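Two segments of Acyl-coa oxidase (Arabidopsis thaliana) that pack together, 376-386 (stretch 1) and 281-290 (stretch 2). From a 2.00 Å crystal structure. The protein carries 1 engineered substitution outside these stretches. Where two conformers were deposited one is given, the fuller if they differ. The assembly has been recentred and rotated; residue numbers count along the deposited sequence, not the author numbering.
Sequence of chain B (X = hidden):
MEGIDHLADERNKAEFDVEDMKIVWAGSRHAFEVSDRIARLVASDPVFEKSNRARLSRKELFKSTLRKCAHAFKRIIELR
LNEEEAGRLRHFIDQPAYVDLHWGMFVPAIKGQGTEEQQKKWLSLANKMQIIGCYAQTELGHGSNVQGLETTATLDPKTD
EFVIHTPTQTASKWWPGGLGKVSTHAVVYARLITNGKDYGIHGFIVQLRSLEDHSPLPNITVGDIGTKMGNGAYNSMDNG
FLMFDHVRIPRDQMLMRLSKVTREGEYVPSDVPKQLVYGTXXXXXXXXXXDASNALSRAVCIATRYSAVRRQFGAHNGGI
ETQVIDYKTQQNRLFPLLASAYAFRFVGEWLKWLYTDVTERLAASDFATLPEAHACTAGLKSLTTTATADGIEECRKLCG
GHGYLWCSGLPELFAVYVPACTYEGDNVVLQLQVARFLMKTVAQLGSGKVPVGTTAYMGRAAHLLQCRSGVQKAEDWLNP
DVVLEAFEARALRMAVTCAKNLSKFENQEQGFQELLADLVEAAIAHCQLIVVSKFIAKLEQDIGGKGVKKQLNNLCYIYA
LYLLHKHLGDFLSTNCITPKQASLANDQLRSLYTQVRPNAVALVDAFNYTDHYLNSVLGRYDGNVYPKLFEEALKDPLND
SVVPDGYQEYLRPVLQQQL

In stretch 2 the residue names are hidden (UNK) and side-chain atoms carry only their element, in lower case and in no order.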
# COMPACT_ATOMS: atom_id res chain seq x y z
N CYS B 376 0.74 16.45 20.71
CA CYS B 376 -0.20 16.67 19.61
C CYS B 376 0.49 16.59 18.26
O CYS B 376 0.05 15.85 17.37
CB CYS B 376 -0.85 18.06 19.73
SG CYS B 376 -2.04 18.25 21.07
N THR B 377 1.57 17.35 18.10
CA THR B 377 2.30 17.37 16.85
C THR B 377 2.79 15.97 16.47
O THR B 377 2.54 15.52 15.36
CB THR B 377 3.51 18.31 16.89
OG1 THR B 377 4.35 17.99 18.01
CG2 THR B 377 3.04 19.73 17.02
N ALA B 378 3.46 15.28 17.39
CA ALA B 378 3.97 13.94 17.10
C ALA B 378 2.85 12.97 16.71
O ALA B 378 2.96 12.23 15.72
CB ALA B 378 4.76 13.39 18.30
N GLY B 379 1.78 12.99 17.50
CA GLY B 379 0.65 12.12 17.26
C GLY B 379 -0.09 12.41 15.97
O GLY B 379 -0.51 11.49 15.26
N LEU B 380 -0.26 13.70 15.68
CA LEU B 380 -0.97 14.09 14.46
C LEU B 380 -0.14 13.75 13.24
O LEU B 380 -0.68 13.38 12.22
CB LEU B 380 -1.29 15.58 14.48
CG LEU B 380 -2.37 16.02 15.48
CD1 LEU B 380 -2.59 17.54 15.39
CD2 LEU B 380 -3.66 15.26 15.18
N LYS B 381 1.18 13.91 13.36
CA LYS B 381 2.08 13.59 12.25
C LYS B 381 1.91 12.11 11.95
O LYS B 381 1.79 11.71 10.79
CB LYS B 381 3.54 13.92 12.63
CG LYS B 381 4.57 13.65 11.53
CD LYS B 381 4.96 12.18 11.49
CE LYS B 381 6.04 11.91 10.45
NZ LYS B 381 6.38 10.46 10.39
N SER B 382 1.88 11.29 13.00
CA SER B 382 1.71 9.84 12.86
C SER B 382 0.34 9.46 12.30
O SER B 382 0.23 8.65 11.38
CB SER B 382 1.87 9.15 14.22
OG SER B 382 1.77 7.76 14.09
N LEU B 383 -0.69 10.04 12.89
CA LEU B 383 -2.05 9.73 12.47
C LEU B 383 -2.33 10.08 11.01
O LEU B 383 -2.77 9.23 10.24
CB LEU B 383 -3.05 10.45 13.37
CG LEU B 383 -4.51 9.97 13.24
CD1 LEU B 383 -4.69 8.73 14.11
CD2 LEU B 383 -5.47 11.06 13.69
N THR B 384 -2.07 11.33 10.62
CA THR B 384 -2.33 11.79 9.26
C THR B 384 -1.50 11.11 8.18
O THR B 384 -2.03 10.80 7.10
CB THR B 384 -2.16 13.32 9.14
OG1 THR B 384 -0.80 13.69 9.41
CG2 THR B 384 -3.06 14.03 10.15
N THR B 385 -0.21 10.87 8.45
CA THR B 385 0.63 10.23 7.44
C THR B 385 0.22 8.80 7.21
O THR B 385 0.18 8.34 6.08
CB THR B 385 2.13 10.26 7.82
OG1 THR B 385 2.31 9.68 9.11
CG2 THR B 385 2.63 11.68 7.84
N THR B 386 -0.09 8.09 8.29
CA THR B 386 -0.52 6.70 8.19
C THR B 386 -1.83 6.68 7.42
O THR B 386 -1.98 5.93 6.44
CB THR B 386 -0.71 6.10 9.61
OG1 THR B 386 0.57 6.02 10.25
CG2 THR B 386 -1.36 4.71 9.55
N UNK B 281 11.07 21.69 15.03
CA UNK B 281 10.44 20.39 14.82
C UNK B 281 8.93 20.50 14.81
O UNK B 281 8.25 19.76 14.11
c UNK B 281 10.88 19.37 15.88
c UNK B 281 12.10 18.55 15.49
s UNK B 281 12.45 17.22 16.65
c UNK B 281 11.81 15.77 15.72
N UNK B 282 8.39 21.42 15.61
CA UNK B 282 6.95 21.62 15.65
C UNK B 282 6.53 22.17 14.29
O UNK B 282 5.39 22.01 13.84
c UNK B 282 7.00 22.09 18.11
c UNK B 282 6.55 22.62 16.75
c UNK B 282 5.05 22.86 16.73
N UNK B 283 7.48 22.84 13.63
CA UNK B 283 7.24 23.42 12.32
C UNK B 283 7.31 22.34 11.25
O UNK B 283 6.40 22.19 10.45
o UNK B 283 7.46 27.38 7.21
c UNK B 283 8.98 25.19 9.71
c UNK B 283 8.04 25.24 10.74
c UNK B 283 8.28 24.50 12.03
c UNK B 283 7.64 26.67 8.37
c UNK B 283 8.79 25.90 8.53
c UNK B 283 6.90 26.02 10.56
c UNK B 283 6.69 26.73 9.38
N UNK B 284 8.41 21.60 11.25
CA UNK B 284 8.61 20.54 10.27
C UNK B 284 7.45 19.54 10.32
O UNK B 284 6.96 19.08 9.28
c UNK B 284 9.93 19.79 10.51
c UNK B 284 10.15 18.75 9.43
c UNK B 284 11.09 20.78 10.54
N UNK B 285 7.01 19.21 11.53
CA UNK B 285 5.92 18.27 11.71
C UNK B 285 4.60 18.88 11.27
O UNK B 285 3.68 18.18 10.83
n UNK B 285 7.91 15.66 15.47
c UNK B 285 6.92 16.66 15.07
c UNK B 285 5.84 17.84 13.17
c UNK B 285 7.03 17.01 13.61
n UNK B 285 8.91 14.27 17.00
c UNK B 285 8.01 15.19 16.71
n UNK B 285 7.21 15.65 17.67
N UNK B 286 4.52 20.20 11.37
CA UNK B 286 3.32 20.92 10.96
C UNK B 286 3.22 20.90 9.45
O UNK B 286 2.14 20.74 8.89
c UNK B 286 2.01 23.64 9.75
c UNK B 286 2.14 23.22 11.21
o UNK B 286 2.99 24.03 9.12
c UNK B 286 3.38 22.37 11.48
n UNK B 286 0.80 23.57 9.22
N UNK B 287 4.37 21.04 8.79
CA UNK B 287 4.42 21.02 7.33
C UNK B 287 4.05 19.62 6.84
O UNK B 287 3.38 19.47 5.82
o UNK B 287 6.77 20.37 7.10
c UNK B 287 6.30 22.71 7.43
c UNK B 287 5.82 21.40 6.79
N UNK B 288 4.48 18.59 7.57
CA UNK B 288 4.16 17.20 7.22
C UNK B 288 2.64 16.98 7.29
O UNK B 288 2.04 16.42 6.38
c UNK B 288 4.42 14.79 7.96
c UNK B 288 6.41 16.30 7.92
c UNK B 288 4.90 16.22 8.17
c UNK B 288 7.22 15.53 8.93
N UNK B 289 2.02 17.43 8.36
CA UNK B 289 0.58 17.27 8.51
C UNK B 289 -0.10 18.01 7.35
O UNK B 289 -1.02 17.49 6.72
c UNK B 289 -1.40 17.69 9.93
c UNK B 289 0.76 17.13 11.01
c UNK B 289 0.08 17.85 9.85
N UNK B 290 0.35 19.22 7.07
CA UNK B 290 -0.23 20.00 5.99
C UNK B 290 -0.04 19.26 4.67
O UNK B 290 -0.92 19.28 3.80
c UNK B 290 0.42 21.38 5.92

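Position 281 carries an unbranched chain of two carbons, a sulfur and a terminal carbon, which is methionine. Met281 points sideways, and its side chain makes no contact with stretch 1. At 282 one carbon bears two more, and a methyl meets Thr377; this fork of three carbons is valine. The contact, between CG1 of Val282 and CG2 of Thr377, spans 3.7 Å and joins two methyl groups.

Position 283 has one carbon leading to a six-carbon ring with an oxygen on its far side, a tyrosine. Tyr283 points away from stretch 1 and is exposed. Position 284 repeats the three-carbon fork, without reaching stretch 1, and is again valine.

At 285 three carbons lead to a nitrogen and then to a carbon carrying two further nitrogens, a guanidinium that extends to Thr377 and Ala378: arginine. Arg285 points toward stretch 1 in a largely extended conformation, with chi1 in m and the later angles near 180°. Its NH1 lies 3.4 Å from CB of Ala378 and 3.7 Å from OG1 of Thr377. The hydroxyl sits at the guanidinium edge, near its plane, but no hydrogen bond forms between them.

Three carbons, the last holding one oxygen and one nitrogen, occupy 286. Such a chain could be glutamine, not glutamate, because the end is an amide; Gln286 points away, and its NE2 is hydrogen-bonded elsewhere in the structure. Position 287 has one carbon bearing an oxygen and a carbon, hence threonine. Thr287 lies beyond reach of stretch 1 and turns its OG1 back to O of Val284, donating a 2.5 Å hydrogen bond.

At 288 four carbons fork at the first, with one arm two carbons long, and they pack on Lys381 and Thr385. This is isoleucine: CG2 of Ile288 lies 3.8 Å from CG of Lys381 and 3.6 Å from CG2 of Thr385. Position 289, a three-carbon fork touching Leu380, Lys381 and Thr384, is valine. CG2 of Val289 approaches CA of Lys381 at 4.0 Å, while its CG1 lies 4.0 Å from CG2 of Thr384. A single carbon at 290 directed away identifies Ala290.

The helices run in nearly the same direction, 26° apart, with axes 9.0 Å apart at closest approach. No hydrogen bond crosses between them, so contact rests on packing. Thr384 and Thr385 donate their hydroxyls to O of Leu380 and O of Lys381, respectively, within their own helix, while their methyls meet Val289 and Ile288.

Stretch 2, residues 281-290: MVYVRQTIVA
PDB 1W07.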